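Local coordinates for protein N-acetylneuraminate lyase (Fusobacterium nucleatum subsp. nucleatum ATCC 25586, PDB 5ZKA) that is a lyase of the dihydrodipicolinate synthetase family, built as a TIM barrel, at residues I97-A102 against E137-E142; P209-G214 against L236-K241; I44-D49 against E270-E275; I79-A84 against V88-Q93; M160-F165 against K192-K197. All blocks are in the same frame, centred on the assembly; numbering follows the deposited sequence.

Interaction 1 (I97-A102 against E137-E142); sequences INLNEA and ETIVRE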
# COMPACT_ATOMS: atom_id res chain seq x y z
N ILE A 97 15.57 16.50 -16.73
CA ILE A 97 16.88 16.64 -16.08
C ILE A 97 17.44 18.03 -16.37
O ILE A 97 18.24 18.55 -15.59
CB ILE A 97 17.88 15.56 -16.55
CG1 ILE A 97 17.29 14.15 -16.40
CG2 ILE A 97 19.23 15.65 -15.77
CD1 ILE A 97 18.11 13.09 -17.13
N ASN A 98 17.01 18.64 -17.47
CA ASN A 98 17.48 19.95 -17.91
C ASN A 98 16.49 21.00 -17.42
O ASN A 98 15.39 21.14 -17.96
CB ASN A 98 17.59 19.95 -19.44
CG ASN A 98 18.02 21.30 -20.01
OD1 ASN A 98 18.01 22.31 -19.32
ND2 ASN A 98 18.36 21.30 -21.29
N LEU A 99 16.90 21.76 -16.39
CA LEU A 99 16.01 22.77 -15.82
C LEU A 99 15.68 23.86 -16.84
O LEU A 99 14.54 24.35 -16.88
CB LEU A 99 16.63 23.37 -14.57
CG LEU A 99 15.83 24.43 -13.79
CD1 LEU A 99 14.38 24.01 -13.54
CD2 LEU A 99 16.54 24.76 -12.46
N ASN A 100 16.66 24.26 -17.66
CA ASN A 100 16.41 25.25 -18.71
C ASN A 100 15.31 24.78 -19.68
O ASN A 100 14.50 25.58 -20.15
CB ASN A 100 17.69 25.54 -19.48
CG ASN A 100 18.65 26.47 -18.71
OD1 ASN A 100 18.48 26.72 -17.52
ND2 ASN A 100 19.66 26.97 -19.41
N GLU A 101 15.29 23.47 -19.99
CA GLU A 101 14.21 22.94 -20.82
C GLU A 101 12.88 23.00 -20.09
O GLU A 101 11.85 23.33 -20.69
CB GLU A 101 14.52 21.50 -21.24
CG GLU A 101 13.46 20.91 -22.20
CD GLU A 101 13.57 19.40 -22.37
OE1 GLU A 101 14.21 18.74 -21.52
OE2 GLU A 101 13.00 18.88 -23.36
N ALA A 102 12.89 22.67 -18.80
CA ALA A 102 11.66 22.65 -18.01
C ALA A 102 11.02 24.03 -17.97
O ALA A 102 9.79 24.17 -18.09
CB ALA A 102 11.95 22.13 -16.60
N GLU A 137 10.76 25.50 -7.35
CA GLU A 137 10.46 26.91 -7.14
C GLU A 137 10.82 27.73 -8.36
O GLU A 137 10.15 28.72 -8.65
CB GLU A 137 11.20 27.43 -5.90
CG GLU A 137 10.92 26.60 -4.66
CD GLU A 137 10.49 27.44 -3.48
OE1 GLU A 137 11.37 27.83 -2.68
OE2 GLU A 137 9.28 27.69 -3.34
N THR A 138 11.87 27.33 -9.09
CA THR A 138 12.28 28.07 -10.27
C THR A 138 11.24 27.94 -11.38
O THR A 138 10.89 28.92 -12.04
CB THR A 138 13.65 27.58 -10.75
OG1 THR A 138 14.65 27.88 -9.77
CG2 THR A 138 14.03 28.22 -12.09
N ILE A 139 10.73 26.73 -11.61
CA ILE A 139 9.70 26.57 -12.64
C ILE A 139 8.48 27.41 -12.30
O ILE A 139 7.90 28.08 -13.17
CB ILE A 139 9.34 25.09 -12.84
CG1 ILE A 139 10.59 24.28 -13.20
CG2 ILE A 139 8.26 24.96 -13.91
CD1 ILE A 139 10.40 22.76 -13.14
N VAL A 140 8.07 27.40 -11.03
CA VAL A 140 6.90 28.17 -10.62
C VAL A 140 7.16 29.66 -10.80
O VAL A 140 6.38 30.38 -11.43
CB VAL A 140 6.53 27.84 -9.16
CG1 VAL A 140 5.48 28.81 -8.64
CG2 VAL A 140 6.04 26.40 -9.06
N ARG A 141 8.30 30.13 -10.28
CA ARG A 141 8.66 31.54 -10.38
C ARG A 141 8.70 32.02 -11.83
O ARG A 141 8.19 33.10 -12.16
CB ARG A 141 10.02 31.75 -9.71
CG ARG A 141 10.52 33.16 -9.72
CD ARG A 141 11.75 33.29 -8.84
NE ARG A 141 12.91 32.59 -9.39
CZ ARG A 141 13.47 31.51 -8.84
NH1 ARG A 141 12.97 31.01 -7.72
NH2 ARG A 141 14.52 30.95 -9.41
N GLU A 142 9.32 31.23 -12.71
CA GLU A 142 9.54 31.69 -14.07
C GLU A 142 8.30 31.58 -14.95
O GLU A 142 8.22 32.27 -15.97
CB GLU A 142 10.69 30.89 -14.70
CG GLU A 142 12.04 31.15 -14.05
CD GLU A 142 12.60 32.54 -14.37
OE1 GLU A 142 12.57 32.93 -15.56
OE2 GLU A 142 13.05 33.24 -13.44
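A102 and I139 bring their backbones closest, CA to CA 6.9 Å, where the first turn of helix 99-112 lies beside helix 129-143. These are successive outer helices of the TIM barrel, and their contact is purely apolar. A102 points at its neighbour, and its small methyl suits so near a backbone: A102 CB meets I139 CD1 at 3.8 Å. The branched I139 also reaches L99, whose CD1 lies 3.8 Å from I139 CG1. L99 can do this because its CG stands anti to the backbone N (chi1 -178°), which carries the branch out to the second helix. There L99 CD2 also skims the T138 methyl CG2, 4.3 Å away. The hydroxyl of T138 turns instead to the carbonyl O of D134 one turn back, so the residue offers a methyl to the contact while its polar atom stays bonded within its own helix. I139 also touches M147, L117 and A119 on the strands beneath, wedging its chain between the helix pair and the barrel wall. Just ahead of the helix, N98 is the N-cap: its OD1 accepts from E101 N at 3.0 Å, with the donor above the carbonyl plane.

Interaction 2 (P209-G214 against L236-K241); sequences PATVLG and LAKNSK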
# COMPACT_ATOMS: atom_id res chain seq x y z
N PRO A 209 -7.81 1.47 -2.48
CA PRO A 209 -7.22 1.82 -1.18
C PRO A 209 -6.78 3.27 -1.09
O PRO A 209 -6.88 3.89 -0.02
CB PRO A 209 -6.04 0.85 -1.04
CG PRO A 209 -5.80 0.30 -2.42
CD PRO A 209 -7.14 0.31 -3.10
N ALA A 210 -6.31 3.84 -2.20
CA ALA A 210 -5.95 5.26 -2.20
C ALA A 210 -7.18 6.15 -2.02
O ALA A 210 -7.12 7.16 -1.31
CB ALA A 210 -5.24 5.61 -3.51
N THR A 211 -8.30 5.79 -2.66
CA THR A 211 -9.50 6.62 -2.55
C THR A 211 -9.96 6.75 -1.10
O THR A 211 -10.36 7.84 -0.66
CB THR A 211 -10.61 6.05 -3.43
OG1 THR A 211 -10.14 6.02 -4.78
CG2 THR A 211 -11.85 6.94 -3.37
N VAL A 212 -9.91 5.67 -0.32
CA VAL A 212 -10.42 5.79 1.05
C VAL A 212 -9.44 6.49 1.99
O VAL A 212 -9.83 6.85 3.11
CB VAL A 212 -10.82 4.41 1.62
CG1 VAL A 212 -11.84 3.72 0.69
CG2 VAL A 212 -9.59 3.52 1.86
N LEU A 213 -8.20 6.70 1.56
CA LEU A 213 -7.27 7.60 2.26
C LEU A 213 -7.42 9.05 1.81
O LEU A 213 -6.61 9.89 2.18
CB LEU A 213 -5.82 7.15 2.04
CG LEU A 213 -5.42 5.86 2.77
CD1 LEU A 213 -3.96 5.54 2.49
CD2 LEU A 213 -5.63 6.00 4.28
N GLY A 214 -8.44 9.36 1.00
CA GLY A 214 -8.80 10.73 0.71
C GLY A 214 -8.07 11.40 -0.44
O GLY A 214 -8.05 12.64 -0.49
N LEU A 236 -17.79 5.21 -6.19
CA LEU A 236 -18.42 4.29 -5.25
C LEU A 236 -17.72 4.30 -3.90
O LEU A 236 -18.38 4.22 -2.86
CB LEU A 236 -18.44 2.87 -5.83
CG LEU A 236 -19.34 2.64 -7.04
CD1 LEU A 236 -18.87 1.39 -7.76
CD2 LEU A 236 -20.78 2.52 -6.62
N ALA A 237 -16.39 4.39 -3.90
CA ALA A 237 -15.65 4.34 -2.64
C ALA A 237 -15.86 5.59 -1.80
O ALA A 237 -15.80 5.53 -0.57
CB ALA A 237 -14.16 4.11 -2.90
N LYS A 238 -16.11 6.74 -2.44
CA LYS A 238 -16.43 7.97 -1.72
C LYS A 238 -17.88 8.05 -1.27
O LYS A 238 -18.25 9.04 -0.62
CB LYS A 238 -16.12 9.20 -2.59
CG LYS A 238 -14.69 9.32 -3.09
CD LYS A 238 -14.65 10.06 -4.43
CE LYS A 238 -14.96 11.53 -4.28
NZ LYS A 238 -14.43 12.01 -2.99
N ASN A 239 -18.72 7.07 -1.61
CA ASN A 239 -20.16 7.22 -1.40
C ASN A 239 -20.78 5.96 -0.83
O ASN A 239 -21.89 5.57 -1.20
CB ASN A 239 -20.87 7.62 -2.70
CG ASN A 239 -20.57 9.05 -3.11
OD1 ASN A 239 -21.17 9.99 -2.58
ND2 ASN A 239 -19.65 9.22 -4.07
N SER A 240 -20.06 5.30 0.09
CA SER A 240 -20.60 4.23 0.94
C SER A 240 -21.00 3.00 0.14
O SER A 240 -21.99 2.33 0.45
CB SER A 240 -21.77 4.73 1.79
OG SER A 240 -21.45 5.96 2.42
N LYS A 241 -20.22 2.68 -0.89
CA LYS A 241 -20.43 1.49 -1.69
C LYS A 241 -19.09 0.76 -1.88
O LYS A 241 -18.61 0.50 -2.99
CB LYS A 241 -21.09 1.86 -3.02
CG LYS A 241 -22.55 2.29 -2.84
CD LYS A 241 -23.13 2.95 -4.07
CE LYS A 241 -23.96 1.98 -4.89
NZ LYS A 241 -24.57 2.63 -6.10
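T211 and A237 carry the apolar part of this contact, between the C-terminal part of helix 207-212 and that of helix 223-237. Their CA atoms are 6.6 Å apart, a closeness that a one-carbon side chain such as alanine allows. T211 does its touching with the methyl branch: CG2 lies 3.7 Å from A237 CB and equally near K238 CG, sitting between the alanine methyl and the stem of the lysine. The side chains of T211 and K238 cross at about a right angle, and it is CG, near the base of the lysine, that meets the methyl. V212 adds a looser touch, its CG1 4.3 Å from A237 CB.

No hydrogen bond crosses the contact; the polar atoms of note bond on their own side. T211 OG1 stands beside the backbone N (chi1 -59°) and bonds to the carbonyl O of L207, keeping the hydroxyl away from the apolar seam. L236 O accepts from both N239 N and K241 N, which come from opposite faces of its plane as the chain leads on through S240.

In the TIM barrel these are neighbouring outer helices, joined through strand 217-220. Apolar side chains of the second protein chain lie against P209, V212 and L213. Within the chain, V212 also touches I242 of helix 242-262, and L213 packs on F184 and L187 of helix 184-193.

Interaction 3 (I44-D49 against E270-E275); sequences IRYNID and EILKLE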
# COMPACT_ATOMS: atom_id res chain seq x y z
N ILE A 44 -7.27 11.65 -27.92
CA ILE A 44 -7.87 12.68 -27.08
C ILE A 44 -9.39 12.59 -27.12
O ILE A 44 -10.06 12.62 -26.08
CB ILE A 44 -7.39 14.08 -27.53
CG1 ILE A 44 -5.90 14.24 -27.22
CG2 ILE A 44 -8.20 15.17 -26.85
CD1 ILE A 44 -5.23 15.37 -28.00
N ARG A 45 -9.97 12.51 -28.33
CA ARG A 45 -11.42 12.42 -28.44
C ARG A 45 -11.96 11.18 -27.73
O ARG A 45 -12.99 11.25 -27.05
CB ARG A 45 -11.84 12.41 -29.92
CG ARG A 45 -11.66 13.75 -30.62
CD ARG A 45 -12.97 14.57 -30.71
NE ARG A 45 -13.55 14.86 -29.40
CZ ARG A 45 -13.17 15.85 -28.60
NH1 ARG A 45 -12.19 16.67 -28.97
NH2 ARG A 45 -13.76 16.03 -27.43
N TYR A 46 -11.27 10.04 -27.85
CA TYR A 46 -11.72 8.83 -27.16
C TYR A 46 -11.73 9.04 -25.65
O TYR A 46 -12.70 8.67 -24.97
CB TYR A 46 -10.81 7.66 -27.54
CG TYR A 46 -11.31 6.31 -27.06
CD1 TYR A 46 -12.33 5.65 -27.74
CD2 TYR A 46 -10.74 5.69 -25.96
CE1 TYR A 46 -12.78 4.41 -27.31
CE2 TYR A 46 -11.18 4.46 -25.53
CZ TYR A 46 -12.20 3.82 -26.21
OH TYR A 46 -12.63 2.59 -25.77
N ASN A 47 -10.68 9.64 -25.09
CA ASN A 47 -10.63 9.86 -23.65
C ASN A 47 -11.75 10.77 -23.18
O ASN A 47 -12.41 10.50 -22.16
CB ASN A 47 -9.27 10.45 -23.26
CG ASN A 47 -8.25 9.38 -23.01
OD1 ASN A 47 -8.28 8.71 -21.98
ND2 ASN A 47 -7.34 9.19 -23.96
N ILE A 48 -11.98 11.88 -23.88
CA ILE A 48 -12.98 12.84 -23.42
C ILE A 48 -14.39 12.30 -23.66
O ILE A 48 -15.25 12.38 -22.78
CB ILE A 48 -12.78 14.19 -24.13
CG1 ILE A 48 -11.41 14.79 -23.78
CG2 ILE A 48 -13.91 15.15 -23.78
CD1 ILE A 48 -11.03 15.99 -24.68
N ASP A 49 -14.64 11.77 -24.85
CA ASP A 49 -16.01 11.43 -25.25
C ASP A 49 -16.45 10.05 -24.79
O ASP A 49 -17.65 9.85 -24.54
CB ASP A 49 -16.17 11.50 -26.77
CG ASP A 49 -15.85 12.88 -27.35
OD1 ASP A 49 -15.85 13.88 -26.59
OD2 ASP A 49 -15.60 12.96 -28.57
N GLU A 270 -2.63 -1.26 -28.50
CA GLU A 270 -3.31 -2.28 -29.30
C GLU A 270 -4.80 -2.31 -29.00
O GLU A 270 -5.62 -2.47 -29.92
CB GLU A 270 -2.68 -3.65 -29.06
CG GLU A 270 -3.26 -4.78 -29.93
CD GLU A 270 -2.97 -4.61 -31.42
OE1 GLU A 270 -2.13 -3.76 -31.80
OE2 GLU A 270 -3.58 -5.35 -32.22
N ILE A 271 -5.19 -2.17 -27.73
CA ILE A 271 -6.61 -2.16 -27.39
C ILE A 271 -7.30 -0.92 -27.96
O ILE A 271 -8.45 -0.98 -28.40
CB ILE A 271 -6.78 -2.27 -25.87
CG1 ILE A 271 -6.33 -3.66 -25.41
CG2 ILE A 271 -8.24 -2.03 -25.47
CD1 ILE A 271 -6.39 -3.89 -23.90
N LEU A 272 -6.61 0.23 -27.93
CA LEU A 272 -7.16 1.41 -28.57
C LEU A 272 -7.43 1.14 -30.04
O LEU A 272 -8.47 1.55 -30.57
CB LEU A 272 -6.22 2.60 -28.38
CG LEU A 272 -6.27 3.29 -27.01
CD1 LEU A 272 -5.08 4.23 -26.78
CD2 LEU A 272 -7.58 4.05 -26.84
N LYS A 273 -6.52 0.44 -30.72
CA LYS A 273 -6.77 0.13 -32.13
C LYS A 273 -7.98 -0.78 -32.28
O LYS A 273 -8.79 -0.58 -33.19
CB LYS A 273 -5.53 -0.49 -32.77
CG LYS A 273 -4.30 0.41 -32.74
CD LYS A 273 -3.14 -0.16 -33.53
CE LYS A 273 -1.84 0.56 -33.15
NZ LYS A 273 -0.66 -0.13 -33.74
N LEU A 274 -8.13 -1.76 -31.39
CA LEU A 274 -9.33 -2.59 -31.41
C LEU A 274 -10.59 -1.78 -31.13
O LEU A 274 -11.69 -2.21 -31.52
CB LEU A 274 -9.21 -3.73 -30.39
CG LEU A 274 -8.19 -4.83 -30.66
CD1 LEU A 274 -7.98 -5.68 -29.42
CD2 LEU A 274 -8.63 -5.71 -31.84
N GLU A 275 -10.47 -0.63 -30.48
CA GLU A 275 -11.60 0.27 -30.27
C GLU A 275 -11.73 1.30 -31.37
O GLU A 275 -12.52 2.25 -31.24
CB GLU A 275 -11.48 0.96 -28.91
CG GLU A 275 -11.78 0.04 -27.76
CD GLU A 275 -13.27 -0.14 -27.54
OE1 GLU A 275 -13.96 0.86 -27.28
OE2 GLU A 275 -13.76 -1.29 -27.65
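Y46 is the centre of this contact, a tyrosine on helix 37-49 that reaches L272 in helix 264-274 and E275 just after it. It ties an outer helix of the TIM barrel to the helices that follow the barrel in the chain. The backbones stay well apart, 8.8 Å between the CA atoms of Y46 and L272, a gap that a long flat side chain suits. With CG anti to the backbone N (chi1 -170°), the ring projects across it. Beside Y46 on the same helix, R45 grips D49 side-on in a salt bridge, NE to OD2 at 2.9 Å and NH2 to OD1 at 3.1 Å.

The ring carbons of Y46 meet leucine: L272 CD2 lies 3.7 Å from Y46 CD2, approaching obliquely. L272 also leans on I225 of helix 223-237. At the far end the phenol finds a charged partner. E275 folds back at chi2 to present OE1, while its OE2 pairs with H301 NE2, so both ends of the carboxylate are held. Ring and carboxylate planes stand 66° apart. Y46 OH donates to E275 OE1 over 2.7 Å, meeting the oxygen on its anti side and 32° out of the carboxylate plane.

Interaction 4 (I79-A84 against V88-Q93); sequences IAIDEA and VNLIAQ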
# COMPACT_ATOMS: atom_id res chain seq x y z
N ILE A 79 -1.30 20.33 -29.93
CA ILE A 79 -2.43 19.55 -30.42
C ILE A 79 -3.40 19.26 -29.28
O ILE A 79 -4.62 19.42 -29.42
CB ILE A 79 -1.94 18.26 -31.09
CG1 ILE A 79 -1.13 18.62 -32.35
CG2 ILE A 79 -3.10 17.33 -31.44
CD1 ILE A 79 -0.17 17.53 -32.78
N ALA A 80 -2.87 18.85 -28.12
CA ALA A 80 -3.74 18.42 -27.03
C ALA A 80 -4.70 19.53 -26.61
O ALA A 80 -5.91 19.30 -26.50
CB ALA A 80 -2.90 17.96 -25.83
N ILE A 81 -4.19 20.75 -26.40
CA ILE A 81 -5.09 21.82 -25.96
C ILE A 81 -5.96 22.32 -27.11
O ILE A 81 -7.09 22.80 -26.89
CB ILE A 81 -4.30 22.95 -25.28
CG1 ILE A 81 -5.25 23.88 -24.52
CG2 ILE A 81 -3.46 23.72 -26.29
CD1 ILE A 81 -4.54 24.79 -23.55
N ASP A 82 -5.49 22.23 -28.35
CA ASP A 82 -6.34 22.60 -29.47
C ASP A 82 -7.51 21.64 -29.61
O ASP A 82 -8.63 22.06 -29.89
CB ASP A 82 -5.53 22.64 -30.76
CG ASP A 82 -6.37 23.00 -31.97
OD1 ASP A 82 -6.77 24.18 -32.07
OD2 ASP A 82 -6.63 22.11 -32.80
N GLU A 83 -7.26 20.34 -29.40
CA GLU A 83 -8.32 19.36 -29.54
C GLU A 83 -9.23 19.33 -28.32
O GLU A 83 -10.46 19.22 -28.46
CB GLU A 83 -7.72 17.97 -29.78
CG GLU A 83 -8.76 16.91 -30.10
CD GLU A 83 -9.50 17.18 -31.39
OE1 GLU A 83 -8.89 17.71 -32.35
OE2 GLU A 83 -10.71 16.86 -31.46
N ALA A 84 -8.65 19.41 -27.12
CA ALA A 84 -9.44 19.28 -25.90
C ALA A 84 -10.20 20.56 -25.56
O ALA A 84 -11.28 20.48 -24.96
CB ALA A 84 -8.54 18.88 -24.72
N VAL A 88 -12.20 19.46 -20.55
CA VAL A 88 -11.68 18.72 -19.40
C VAL A 88 -10.52 19.51 -18.80
O VAL A 88 -10.00 20.45 -19.41
CB VAL A 88 -11.23 17.30 -19.79
CG1 VAL A 88 -12.42 16.47 -20.30
CG2 VAL A 88 -10.14 17.38 -20.86
N ASN A 89 -10.13 19.12 -17.59
CA ASN A 89 -8.92 19.69 -17.01
C ASN A 89 -7.70 19.24 -17.79
O ASN A 89 -7.65 18.13 -18.32
CB ASN A 89 -8.75 19.26 -15.55
CG ASN A 89 -9.75 19.91 -14.62
OD1 ASN A 89 -9.83 21.13 -14.52
ND2 ASN A 89 -10.53 19.08 -13.92
N LEU A 90 -6.69 20.10 -17.84
CA LEU A 90 -5.42 19.76 -18.48
C LEU A 90 -4.27 20.08 -17.54
O LEU A 90 -4.21 21.19 -16.99
CB LEU A 90 -5.23 20.54 -19.78
CG LEU A 90 -6.21 20.27 -20.91
CD1 LEU A 90 -5.90 21.21 -22.04
CD2 LEU A 90 -6.08 18.84 -21.38
N ILE A 91 -3.36 19.13 -17.38
CA ILE A 91 -2.09 19.33 -16.68
C ILE A 91 -0.97 19.06 -17.67
O ILE A 91 -1.01 18.06 -18.40
CB ILE A 91 -1.95 18.41 -15.45
CG1 ILE A 91 -3.06 18.66 -14.43
CG2 ILE A 91 -0.55 18.58 -14.79
CD1 ILE A 91 -3.17 17.52 -13.38
N ALA A 92 0.03 19.94 -17.71
CA ALA A 92 1.16 19.78 -18.61
C ALA A 92 2.39 19.40 -17.79
O ALA A 92 2.85 20.19 -16.96
CB ALA A 92 1.42 21.06 -19.40
N GLN A 93 2.91 18.19 -18.02
CA GLN A 93 4.15 17.75 -17.37
C GLN A 93 5.34 18.31 -18.16
O GLN A 93 5.51 17.97 -19.33
CB GLN A 93 4.19 16.23 -17.32
CG GLN A 93 5.13 15.65 -16.25
CD GLN A 93 6.58 15.77 -16.63
OE1 GLN A 93 7.43 16.10 -15.80
NE2 GLN A 93 6.88 15.52 -17.89
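L90 stands out from its strand as a forked knob and fits against I81 and A84, one turn apart on helix 70-84. The segments belong to the beta-alpha-beta unit 55-58, 70-84, 89-93 of the TIM barrel: the helix lies outside the barrel wall, and the chain turns back from it into strand 89-93 after only a short loop.

The shape of the fit comes from the two tips of the leucine. L90 CD1 rides against the stem of I81, 3.7 Å from its CG1 and 4.0 Å from its CB, the two side chains crossing at a slant. L90 CD2 settles over the low place left by A84, 4.1 Å from its CB, and the bulkier I81 forms the wall beside it; the leucine fork fills the step between them. I81 presents its CG1 branch by setting it anti to the backbone N (chi1 -166°), which puts CG2 in the crowded position between N and carbonyl carbon.

Nearer the loop the two backbones draw together, with the CA atoms of A84 and V88 6.9 Å apart. A84 points toward the strand, and its methyl is met by both L90 and V88. Between V88 and L90, N89 turns to the other side of the strand, where it touches Y22 and its ND2 bonds F17 O. At the loop end of the fit, V88 CG2 comes to 4.4 Å from A84 CB.

Interaction 5 (M160-F165 against K192-K197); sequences MSLSQF and KAFPDK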
# COMPACT_ATOMS: atom_id res chain seq x y z
N MET A 160 11.03 10.92 -1.26
CA MET A 160 10.78 12.20 -0.61
C MET A 160 10.13 11.97 0.75
O MET A 160 9.14 11.23 0.85
CB MET A 160 9.88 13.08 -1.48
CG MET A 160 9.76 14.51 -1.01
SD MET A 160 9.93 15.64 -2.41
CE MET A 160 11.58 15.25 -2.96
N SER A 161 10.67 12.62 1.78
CA SER A 161 10.19 12.51 3.15
C SER A 161 9.00 13.43 3.39
O SER A 161 8.71 14.35 2.62
CB SER A 161 11.31 12.86 4.13
OG SER A 161 11.28 14.24 4.45
N LEU A 162 8.30 13.18 4.50
CA LEU A 162 7.15 14.00 4.85
C LEU A 162 7.54 15.45 5.10
O LEU A 162 6.85 16.37 4.65
CB LEU A 162 6.44 13.41 6.08
CG LEU A 162 5.19 14.11 6.60
CD1 LEU A 162 4.08 14.13 5.55
CD2 LEU A 162 4.73 13.40 7.87
N SER A 163 8.66 15.68 5.80
CA SER A 163 9.10 17.06 6.03
C SER A 163 9.56 17.73 4.73
O SER A 163 9.46 18.95 4.59
CB SER A 163 10.24 17.09 7.05
OG SER A 163 11.32 16.29 6.61
N GLN A 164 10.08 16.94 3.79
CA GLN A 164 10.46 17.51 2.50
C GLN A 164 9.23 17.94 1.70
O GLN A 164 9.22 19.02 1.10
CB GLN A 164 11.31 16.49 1.75
CG GLN A 164 12.68 16.28 2.42
CD GLN A 164 13.51 15.20 1.77
OE1 GLN A 164 12.99 14.30 1.11
NE2 GLN A 164 14.83 15.30 1.93
N PHE A 165 8.16 17.12 1.70
CA PHE A 165 6.91 17.58 1.09
C PHE A 165 6.44 18.87 1.74
O PHE A 165 5.98 19.79 1.06
CB PHE A 165 5.82 16.51 1.21
CG PHE A 165 5.86 15.47 0.13
CD1 PHE A 165 5.61 15.80 -1.19
CD2 PHE A 165 6.15 14.14 0.44
CE1 PHE A 165 5.64 14.83 -2.19
CE2 PHE A 165 6.18 13.17 -0.54
CZ PHE A 165 5.93 13.51 -1.87
N LYS A 192 -2.96 13.77 5.82
CA LYS A 192 -3.27 14.43 7.08
C LYS A 192 -2.53 15.74 7.24
O LYS A 192 -3.08 16.72 7.74
CB LYS A 192 -2.96 13.52 8.26
CG LYS A 192 -3.50 14.07 9.59
CD LYS A 192 -2.53 13.92 10.73
CE LYS A 192 -2.81 14.93 11.83
NZ LYS A 192 -4.27 15.08 12.11
N ALA A 193 -1.26 15.79 6.82
CA ALA A 193 -0.45 16.97 7.06
C ALA A 193 -0.81 18.14 6.15
O ALA A 193 -0.57 19.30 6.51
CB ALA A 193 1.03 16.64 6.87
N PHE A 194 -1.37 17.87 4.97
CA PHE A 194 -1.63 18.89 3.96
C PHE A 194 -3.06 18.76 3.45
O PHE A 194 -3.29 18.39 2.29
CB PHE A 194 -0.62 18.77 2.82
CG PHE A 194 0.81 18.60 3.30
CD1 PHE A 194 1.48 19.65 3.92
CD2 PHE A 194 1.46 17.39 3.15
CE1 PHE A 194 2.78 19.50 4.38
CE2 PHE A 194 2.76 17.23 3.61
CZ PHE A 194 3.42 18.27 4.22
N PRO A 195 -4.06 19.04 4.30
CA PRO A 195 -5.45 18.89 3.86
C PRO A 195 -5.86 19.88 2.79
O PRO A 195 -6.90 19.68 2.16
CB PRO A 195 -6.25 19.11 5.15
CG PRO A 195 -5.37 19.96 5.99
CD PRO A 195 -3.96 19.50 5.69
N ASP A 196 -5.07 20.93 2.55
CA ASP A 196 -5.41 21.94 1.55
C ASP A 196 -4.82 21.64 0.17
O ASP A 196 -5.10 22.38 -0.77
CB ASP A 196 -4.94 23.32 2.00
CG ASP A 196 -3.44 23.37 2.26
OD1 ASP A 196 -2.88 22.34 2.71
OD2 ASP A 196 -2.82 24.44 2.03
N LYS A 197 -4.04 20.58 0.03
CA LYS A 197 -3.36 20.28 -1.23
C LYS A 197 -4.05 19.11 -1.93
O LYS A 197 -4.76 18.31 -1.32
CB LYS A 197 -1.88 19.95 -0.99
CG LYS A 197 -1.10 21.05 -0.27
CD LYS A 197 -0.76 22.24 -1.17
CE LYS A 197 -0.13 23.37 -0.37
NZ LYS A 197 0.37 24.50 -1.24
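An apolar contact on the periphery of the chain, its centre about 20 Å from the centre of the chain, sets L162 and F165, in the first turn of helix 162-169, against F194 just after helix 184-193. F194 does most of the reaching. Its CE2 lies 3.9 Å from L162 CD1 and 4.0 Å from F165 CB, both oblique to the ring, so the aromatic tip enters between two residues of one helical turn. A large flat side chain suits a gap where the CA atoms of F165 and F194 are 9.1 Å apart. L162, its CG anti to the backbone N (chi1 -179°), sends CD1 on to A193 CB as well, at 4.2 Å. That same alanine methyl sits over the centre of the F194 ring, 3.7 Å above its plane, while L162 O lies in plane at the ring edge. The two helices are successive outer helices of the TIM barrel, linked through strand 174-176. F194 is the first residue to leave helical angles: it leads into a type I turn closed by K197 N to F194 O, and its ring meets that of F169. Across the contact, F165 turns its ring away from F194 and has M160 CG over the centre of one face.

Interactions 1, 2, 4 and 5 lie within the TIM barrel; interaction 3 joins it to a later helix. Interaction 4 lies nearest the chain centre and is the one that joins a helix to a strand; the rest join helix to helix. Interactions 1, 2 and 5 are apolar seams between neighbouring outer helices, 2 being the most buried and, like 5, reached by the second protein chain, while 1 and 5 are partly buried. Interaction 3 adds a tyrosine-carboxylate bond. It touches interaction 4 directly: R45 NH1 meets E83 OE2 in a salt bridge of 2.9 Å. Interactions 2 and 5 share R191, which bonds to G214 O and F194 O. Interaction 4 leads along the sequence into interaction 1.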